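Local structure of putative primary metabolism protein HVA1 (Cryptococcus neoformans, 4P5N) at residues 17-22 and 53-58; 3-6 and 12-15; 32-37 and 43-48. The protein may play a role in primary metabolism and is associated with the virulence of this fungus in mammals. All coordinates share one frame; numbering follows the deposited sequence. Where two conformers were deposited one is given.

Contact 1. Residues 17-22 and 53-58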
loop_
_atom_site.group_PDB
_atom_site.type_symbol
_atom_site.label_atom_id
_atom_site.label_comp_id
_atom_site.label_asym_id
_atom_site.label_seq_id
_atom_site.Cartn_x
_atom_site.Cartn_y
_atom_site.Cartn_z
ATOM N N ASP A 17 -10.898 -13.995 -4.786
ATOM C CA ASP A 17 -11.884 -14.016 -3.700
ATOM C C ASP A 17 -12.189 -12.599 -3.243
ATOM O O ASP A 17 -11.326 -11.705 -3.289
ATOM C CB ASP A 17 -11.370 -14.774 -2.461
ATOM C CG ASP A 17 -11.294 -16.291 -2.656
ATOM O OD1 ASP A 17 -11.661 -16.794 -3.729
ATOM O OD2 ASP A 17 -10.860 -16.995 -1.698
ATOM N N THR A 18 -13.417 -12.398 -2.775
ATOM C CA THR A 18 -13.772 -11.143 -2.137
ATOM C C THR A 18 -13.310 -11.162 -0.693
ATOM O O THR A 18 -13.699 -12.050 0.063
ATOM C CB THR A 18 -15.291 -10.906 -2.130
ATOM O OG1 THR A 18 -15.804 -11.006 -3.464
ATOM C CG2 THR A 18 -15.602 -9.519 -1.592
ATOM N N VAL A 19 -12.485 -10.177 -0.324
ATOM C CA VAL A 19 -12.050 -9.999 1.070
ATOM C C VAL A 19 -12.617 -8.701 1.649
ATOM O O VAL A 19 -12.990 -7.791 0.906
ATOM C CB VAL A 19 -10.513 -10.063 1.234
ATOM C CG1 VAL A 19 -10.025 -11.472 0.944
ATOM C CG2 VAL A 19 -9.800 -9.014 0.368
ATOM N N TYR A 20 -12.640 -8.613 2.978
ATOM C CA TYR A 20 -13.297 -7.530 3.695
ATOM C C TYR A 20 -12.513 -7.193 4.959
ATOM O O TYR A 20 -12.110 -8.083 5.700
ATOM C CB TYR A 20 -14.712 -7.992 4.093
ATOM C CG TYR A 20 -15.444 -7.079 5.048
ATOM C CD1 TYR A 20 -15.271 -7.194 6.443
ATOM C CD2 TYR A 20 -16.336 -6.120 4.569
ATOM C CE1 TYR A 20 -15.952 -6.368 7.318
ATOM C CE2 TYR A 20 -17.029 -5.288 5.443
ATOM C CZ TYR A 20 -16.834 -5.411 6.814
ATOM O OH TYR A 20 -17.521 -4.590 7.679
ATOM N N THR A 21 -12.319 -5.910 5.202
ATOM C CA THR A 21 -11.848 -5.449 6.485
ATOM C C THR A 21 -12.578 -4.160 6.873
ATOM O O THR A 21 -12.735 -3.276 6.043
ATOM C CB THR A 21 -10.328 -5.231 6.486
ATOM O OG1 THR A 21 -9.938 -4.794 7.787
ATOM C CG2 THR A 21 -9.877 -4.212 5.424
ATOM N N PRO A 22 -13.045 -4.051 8.124
ATOM C CA PRO A 22 -13.730 -2.829 8.530
ATOM C C PRO A 22 -12.773 -1.868 9.208
ATOM O O PRO A 22 -11.756 -2.284 9.770
ATOM C CB PRO A 22 -14.744 -3.338 9.547
ATOM C CG PRO A 22 -13.999 -4.451 10.231
ATOM C CD PRO A 22 -13.176 -5.109 9.140
ATOM N N VAL A 53 -2.104 -9.338 1.512
ATOM C CA VAL A 53 -3.129 -9.600 0.515
ATOM C C VAL A 53 -3.330 -8.275 -0.223
ATOM O O VAL A 53 -3.642 -7.261 0.387
ATOM C CB VAL A 53 -4.441 -10.079 1.186
ATOM C CG1 VAL A 53 -5.554 -10.309 0.165
ATOM C CG2 VAL A 53 -4.212 -11.382 1.944
ATOM N N LEU A 54 -3.140 -8.294 -1.540
ATOM C CA LEU A 54 -3.310 -7.096 -2.358
ATOM C C LEU A 54 -4.660 -7.173 -3.052
ATOM O O LEU A 54 -4.946 -8.159 -3.733
ATOM C CB LEU A 54 -2.198 -6.966 -3.413
ATOM C CG LEU A 54 -0.731 -7.098 -2.973
ATOM C CD1 LEU A 54 0.240 -6.588 -4.032
ATOM C CD2 LEU A 54 -0.432 -6.461 -1.626
ATOM N N PHE A 55 -5.490 -6.151 -2.849
ATOM C CA PHE A 55 -6.804 -6.078 -3.493
ATOM C C PHE A 55 -7.205 -4.644 -3.765
ATOM O O PHE A 55 -6.695 -3.721 -3.134
ATOM C CB PHE A 55 -7.900 -6.806 -2.668
ATOM C CG PHE A 55 -8.244 -6.167 -1.321
ATOM C CD1 PHE A 55 -7.443 -6.356 -0.189
ATOM C CD2 PHE A 55 -9.429 -5.444 -1.170
ATOM C CE1 PHE A 55 -7.803 -5.810 1.048
ATOM C CE2 PHE A 55 -9.798 -4.898 0.056
ATOM C CZ PHE A 55 -8.990 -5.083 1.172
ATOM N N THR A 56 -8.124 -4.459 -4.711
ATOM C CA THR A 56 -8.671 -3.139 -4.968
ATOM C C THR A 56 -10.026 -3.045 -4.299
ATOM O O THR A 56 -10.856 -3.931 -4.468
ATOM C CB THR A 56 -8.787 -2.917 -6.484
ATOM O OG1 THR A 56 -7.471 -3.017 -7.056
ATOM C CG2 THR A 56 -9.362 -1.557 -6.780
ATOM N N ASP A 57 -10.244 -1.986 -3.513
ATOM C CA ASP A 57 -11.487 -1.886 -2.767
ATOM C C ASP A 57 -12.626 -1.278 -3.586
ATOM O O ASP A 57 -12.460 -0.988 -4.787
ATOM C CB ASP A 57 -11.292 -1.187 -1.401
ATOM C CG ASP A 57 -11.176 0.320 -1.490
ATOM O OD1 ASP A 57 -11.348 0.928 -2.574
ATOM O OD2 ASP A 57 -10.943 0.932 -0.418
ATOM N N GLN A 58 -13.762 -1.071 -2.923
ATOM C CA GLN A 58 -14.998 -0.627 -3.584
ATOM C C GLN A 58 -14.923 0.818 -4.074
ATOM O O GLN A 58 -15.783 1.265 -4.844
ATOM C CB GLN A 58 -16.210 -0.847 -2.656
ATOM C CG GLN A 58 -16.281 0.151 -1.501
ATOM C CD GLN A 58 -15.338 -0.123 -0.336
ATOM O OE1 GLN A 58 -14.652 -1.148 -0.263
ATOM N NE2 GLN A 58 -15.314 0.816 0.596
#

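Contact 2. Residues 3-6 and 12-15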
loop_
_atom_site.group_PDB
_atom_site.type_symbol
_atom_site.label_atom_id
_atom_site.label_comp_id
_atom_site.label_asym_id
_atom_site.label_seq_id
_atom_site.Cartn_x
_atom_site.Cartn_y
_atom_site.Cartn_z
ATOM N N MET A 3 2.768 -22.736 0.883
ATOM C CA MET A 3 1.366 -23.151 1.197
ATOM C C MET A 3 0.402 -21.960 1.285
ATOM O O MET A 3 0.781 -20.823 0.995
ATOM C CB MET A 3 1.320 -24.014 2.466
ATOM C CG MET A 3 1.977 -23.394 3.693
ATOM S SD MET A 3 2.868 -24.614 4.681
ATOM C CE MET A 3 1.528 -25.631 5.306
ATOM N N SER A 4 -0.835 -22.227 1.697
ATOM C CA SER A 4 -1.896 -21.228 1.666
ATOM C C SER A 4 -1.770 -20.171 2.778
ATOM O O SER A 4 -1.202 -20.447 3.844
ATOM C CB SER A 4 -3.236 -21.936 1.803
ATOM O OG SER A 4 -3.270 -22.689 3.006
ATOM N N VAL A 5 -2.283 -18.967 2.511
ATOM C CA VAL A 5 -2.449 -17.928 3.530
ATOM C C VAL A 5 -3.917 -17.918 3.958
ATOM O O VAL A 5 -4.805 -18.001 3.085
ATOM C CB VAL A 5 -2.057 -16.540 2.981
ATOM C CG1 VAL A 5 -3.096 -15.997 2.008
ATOM C CG2 VAL A 5 -1.893 -15.577 4.119
ATOM N N GLN A 6 -4.180 -17.775 5.252
ATOM C CA GLN A 6 -5.545 -17.876 5.770
ATOM C C GLN A 6 -6.061 -16.558 6.351
ATOM O O GLN A 6 -5.285 -15.706 6.832
ATOM C CB GLN A 6 -5.663 -19.014 6.789
ATOM C CG GLN A 6 -5.332 -20.372 6.162
ATOM C CD GLN A 6 -5.368 -21.550 7.117
ATOM O OE1 GLN A 6 -5.288 -21.381 8.338
ATOM N NE2 GLN A 6 -5.487 -22.759 6.561
ATOM N N ASN A 12 -8.531 -20.565 3.720
ATOM C CA ASN A 12 -7.561 -20.292 2.670
ATOM C C ASN A 12 -8.034 -19.170 1.750
ATOM O O ASN A 12 -9.177 -19.198 1.255
ATOM C CB ASN A 12 -7.298 -21.566 1.856
ATOM C CG ASN A 12 -6.688 -22.687 2.697
ATOM O OD1 ASN A 12 -5.917 -22.429 3.627
ATOM N ND2 ASN A 12 -6.998 -23.939 2.352
ATOM N N ILE A 13 -7.159 -18.199 1.503
ATOM C CA ILE A 13 -7.501 -17.074 0.639
ATOM C C ILE A 13 -6.964 -17.342 -0.762
ATOM O O ILE A 13 -5.809 -17.691 -0.923
ATOM C CB ILE A 13 -6.916 -15.738 1.167
ATOM C CG1 ILE A 13 -7.412 -15.444 2.597
ATOM C CG2 ILE A 13 -7.233 -14.599 0.188
ATOM C CD1 ILE A 13 -6.618 -14.361 3.310
ATOM N N ASN A 14 -7.817 -17.178 -1.769
ATOM C CA ASN A 14 -7.427 -17.389 -3.154
ATOM C C ASN A 14 -7.528 -16.089 -3.926
ATOM O O ASN A 14 -8.398 -15.252 -3.639
ATOM C CB ASN A 14 -8.333 -18.433 -3.812
ATOM C CG ASN A 14 -8.238 -19.789 -3.150
ATOM O OD1 ASN A 14 -7.143 -20.278 -2.845
ATOM N ND2 ASN A 14 -9.389 -20.418 -2.934
ATOM N N VAL A 15 -6.655 -15.937 -4.920
ATOM C CA VAL A 15 -6.775 -14.854 -5.891
ATOM C C VAL A 15 -8.168 -14.907 -6.524
ATOM O O VAL A 15 -8.661 -15.983 -6.859
ATOM C CB VAL A 15 -5.651 -14.916 -6.944
ATOM C CG1 VAL A 15 -5.942 -13.969 -8.098
ATOM C CG2 VAL A 15 -4.314 -14.586 -6.286
HETATM O O HOH W 1 -3.442 -18.704 -0.061
#

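Contact 3. Residues 32-37 and 43-48. With CD (cadmium ion), chain D; SO4 (sulfate ion), chain O.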
loop_
_atom_site.group_PDB
_atom_site.type_symbol
_atom_site.label_atom_id
_atom_site.label_comp_id
_atom_site.label_asym_id
_atom_site.label_seq_id
_atom_site.Cartn_x
_atom_site.Cartn_y
_atom_site.Cartn_z
ATOM N N VAL A 32 -9.254 -10.168 -4.363
ATOM C CA VAL A 32 -7.824 -10.394 -4.230
ATOM C C VAL A 32 -7.149 -10.437 -5.615
ATOM O O VAL A 32 -7.551 -11.225 -6.492
ATOM C CB VAL A 32 -7.543 -11.692 -3.439
ATOM C CG1 VAL A 32 -6.043 -11.919 -3.334
ATOM C CG2 VAL A 32 -8.157 -11.603 -2.030
ATOM N N ALA A 33 -6.131 -9.592 -5.796
ATOM C CA ALA A 33 -5.303 -9.591 -7.009
ATOM C C ALA A 33 -4.035 -10.405 -6.853
ATOM O O ALA A 33 -3.530 -10.979 -7.831
ATOM C CB ALA A 33 -4.960 -8.173 -7.431
ATOM N N ASP A 34 -3.508 -10.436 -5.629
ATOM C CA ASP A 34 -2.243 -11.096 -5.380
ATOM C C ASP A 34 -2.061 -11.347 -3.889
ATOM O O ASP A 34 -2.612 -10.640 -3.051
ATOM C CB ASP A 34 -1.099 -10.215 -5.899
ATOM C CG ASP A 34 0.136 -10.999 -6.270
ATOM O OD1 ASP A 34 0.200 -12.232 -6.028
ATOM O OD2 ASP A 34 1.074 -10.367 -6.802
ATOM N N ILE A 35 -1.288 -12.380 -3.582
ATOM C CA ILE A 35 -0.936 -12.731 -2.223
ATOM C C ILE A 35 0.584 -12.795 -2.194
ATOM O O ILE A 35 1.201 -13.607 -2.885
ATOM C CB ILE A 35 -1.570 -14.078 -1.834
ATOM C CG1 ILE A 35 -3.099 -13.974 -1.910
ATOM C CG2 ILE A 35 -1.142 -14.488 -0.438
ATOM C CD1 ILE A 35 -3.834 -15.288 -1.817
ATOM N N VAL A 36 1.178 -11.904 -1.418
ATOM C CA VAL A 36 2.621 -11.740 -1.345
ATOM C C VAL A 36 3.121 -12.424 -0.073
ATOM O O VAL A 36 2.618 -12.142 1.032
ATOM C CB VAL A 36 2.955 -10.240 -1.289
ATOM C CG1 VAL A 36 4.426 -10.027 -1.066
ATOM C CG2 VAL A 36 2.512 -9.551 -2.563
ATOM N N THR A 37 4.079 -13.343 -0.207
ATOM C CA THR A 37 4.491 -14.143 0.961
ATOM C C THR A 37 5.978 -14.140 1.273
ATOM O O THR A 37 6.399 -14.831 2.191
ATOM C CB THR A 37 4.072 -15.623 0.851
ATOM O OG1 THR A 37 4.620 -16.185 -0.342
ATOM C CG2 THR A 37 2.559 -15.771 0.832
ATOM N N ALA A 43 9.065 -6.478 -1.541
ATOM C CA ALA A 43 9.886 -5.385 -2.022
ATOM C C ALA A 43 9.552 -5.045 -3.475
ATOM O O ALA A 43 9.374 -3.879 -3.814
ATOM C CB ALA A 43 11.360 -5.707 -1.859
ATOM N N GLU A 44 9.448 -6.064 -4.323
ATOM C CA GLU A 44 9.110 -5.846 -5.726
ATOM C C GLU A 44 7.746 -5.157 -5.919
ATOM O O GLU A 44 7.597 -4.332 -6.807
ATOM C CB GLU A 44 9.159 -7.158 -6.500
ATOM C CG GLU A 44 8.760 -7.023 -7.960
ATOM C CD GLU A 44 8.653 -8.358 -8.656
ATOM O OE1 GLU A 44 7.955 -9.250 -8.128
ATOM O OE2 GLU A 44 9.258 -8.508 -9.737
ATOM N N LYS A 45 6.778 -5.498 -5.072
ATOM C CA LYS A 45 5.424 -4.958 -5.178
ATOM C C LYS A 45 5.236 -3.677 -4.359
ATOM O O LYS A 45 4.127 -3.144 -4.286
ATOM C CB LYS A 45 4.394 -6.015 -4.766
ATOM C CG LYS A 45 4.515 -7.328 -5.525
ATOM C CD LYS A 45 4.014 -7.222 -6.956
ATOM C CE LYS A 45 4.480 -8.404 -7.800
ATOM N NZ LYS A 45 4.047 -9.725 -7.254
ATOM N N GLY A 46 6.315 -3.193 -3.745
ATOM C CA GLY A 46 6.291 -1.936 -3.003
ATOM C C GLY A 46 5.533 -1.951 -1.694
ATOM O O GLY A 46 5.077 -0.912 -1.239
ATOM N N VAL A 47 5.395 -3.133 -1.098
ATOM C CA VAL A 47 4.703 -3.281 0.182
ATOM C C VAL A 47 5.676 -3.796 1.233
ATOM O O VAL A 47 6.803 -4.150 0.905
ATOM C CB VAL A 47 3.434 -4.172 0.090
ATOM C CG1 VAL A 47 2.468 -3.594 -0.944
ATOM C CG2 VAL A 47 3.773 -5.612 -0.258
ATOM N N LYS A 48 5.231 -3.831 2.484
ATOM C CA LYS A 48 6.087 -4.213 3.607
ATOM C C LYS A 48 5.428 -5.306 4.417
ATOM O O LYS A 48 4.190 -5.437 4.413
ATOM C CB LYS A 48 6.330 -3.017 4.527
ATOM C CG LYS A 48 7.076 -1.858 3.891
ATOM C CD LYS A 48 7.117 -0.646 4.808
ATOM C CE LYS A 48 8.258 -0.740 5.806
ATOM N NZ LYS A 48 8.614 0.619 6.284
HETATM CD CD CD D . 2.532 -12.674 -6.963
HETATM S S SO4 O . 10.767 2.888 5.382
HETATM O O1 SO4 O . 10.934 2.322 6.737
HETATM O O2 SO4 O . 9.994 4.140 5.491
HETATM O O3 SO4 O . 9.985 1.953 4.552
HETATM O O4 SO4 O . 12.074 3.153 4.740
#

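Contact 1. Residues 17-22 and 53-58
Thr21 OG1 is a ligand of a cadmium ion that His65 NE2 also binds, and the methyl CG2 of the same side chain lies at the edge of the Phe55 ring, 4.4 Å from CZ. With OG1 trans to the backbone N (chi1 -179°), the two branches divide the work: the hydroxyl serves the metal, while CG2 stays near the plane of the phenyl ring. Threonine suits this border because one beta-branched residue offers both a ligand and a hydrocarbon surface.

The main contact is Val19 against Phe55. Val19 CG2 stands over the centre of the ring, 3.6 Å from the centroid and only 12° off its normal, which makes a well-centred CH-pi contact; the nearest ring atom is CD1, at 3.6 Å from CG2. Phe55 presents a face rather than an edge to this methyl. Val19 CG2 also reaches Val53 CG1 at 4.4 Å, so one methyl spans the two apolar residues that point from strand 53-56 toward strand 18-22.

The two strands are not neighbours in the sheet. Strand 26-36 runs between them, and its Val32 touches both Val19 and Val53; Val63 and His65 of the following strand also touch Phe55. The axes of strands 18-22 and 53-56 come within 8.7 Å of each other, at 95°, consistent with the strongly curved sheet of an SH3-like Tudor domain, with these side chains buried inside it. The attraction is mainly dispersion, including the CH-pi contact, together with the burial of apolar surface; of the side-chain atoms that meet here, the polar one is Thr21 OG1, which is taken up by the metal.

Contact 2. Residues 3-6 and 12-15
Asn12 OD1 collects the polar side-chain bonds. Gln6 NE2 donates to it at 3.0 Å, with the acceptor close to the glutamine's own amide plane; the two side chains run side by side, their amides turned 36° apart. Although CB of Gln6 sets out away from Asn12, a chi1 of -61° brings CG beside OD1, and the extended chain beyond it sets NE2 alongside. In one of its two modelled conformers Ser4 OG also donates to Asn12 OD1, at 2.7 Å, from the opposite face of the carboxamide and well above its plane.

The backbones form a single bridge between Gln6 and Asn12, with Ile13 N donating to Val5 O at 2.8 Å. Between the same two residues, the return link from Val5 N to Ile13 O runs through a water, which accepts from the first and donates to the second.

Apolar contact lies alongside: in one of two valine conformers Val5 CG1 rests 3.9 Å from Ile13 CB, and Ile13 CD1 approaches Gln6 C. Val5 and Ile13 also touch Pro67 and Ile35. The chemistry implies a loop closed by a single bridge, its amide oxygen gripped by Gln6 and, in one conformer, by Ser4, with the amides on the exposed side and the branched aliphatics against the domain.

Contact 3. Residues 32-37 and 43-48
Asp34 and Lys45 meet beside a cadmium ion, the carboxylate giving both oxygens to the metal: OD1 lies 2.5 Å and OD2 2.7 Å from it. Glu41, from the intervening helix, supplies a further ligand. In one of the lysine's two conformers Lys45 NZ lies 3.1 Å from Asp34 OD2, nearly in line with the C-O bond, as a salt bridge. The same NZ is only 3.3 Å from the cadmium ion, an unfavourable approach of two cations, so the bridge is doubtful and may alternate with metal binding.

The side chains cross at about a right angle. A chi1 of -154° swings the Asp34 carboxylate out to the metal, whose grip on both oxygens fixes its rotation; Ile35 N adds a weak bond to OD1 (2.9 Å, N-H...O 126°). Lys45 bends at chi2 and chi4, and on the way its CG passes 4.2 Å from Val36 CG2, an aliphatic stem packed on a buried valine.

The backbone around both groups is distinctive. In the SH3-like sheet a classic beta bulge sets two residues, Ala33 and Asp34, opposite the one residue Leu54. In the other segment, helix 39-44 ends in a Schellman motif, where Gly46 adopts a positive phi (71°) that a residue without a side chain tolerates easily and gives its N to Ala43 O at 3.1 Å.

Farther out, the helix end faces the second subunit: Ala43 O accepts from His28 NE2 of that chain. Lys48 NZ binds a sulfate ion, likely a crystallisation additive, with O3 at 2.6 Å; Thr69 of the second subunit holds the same ion.

How the contacts relate
From the N terminus, contact 2 comes first, closing the loop of residues 7-11 between 3-6 and 12-15 before the sheet begins. Contact 1 then opens at strand 18-23 and closes a much longer loop at strand 52-56. Nested inside it, contact 3 closes the small loop that carries helix 39-44, between strand 26-36 and residues 43-48. Strand 26-36 is the element that contacts 1 and 3 share: Asp17 O lies 2.8 Å from Val32 N, a probable backbone hydrogen bond. Contact 2 meets contact 1 through packing of Ile13 CD1 on Val53 CG2. The N-terminal loop, the curved sheet and the helical excursion are thus joined, and no two loops cross.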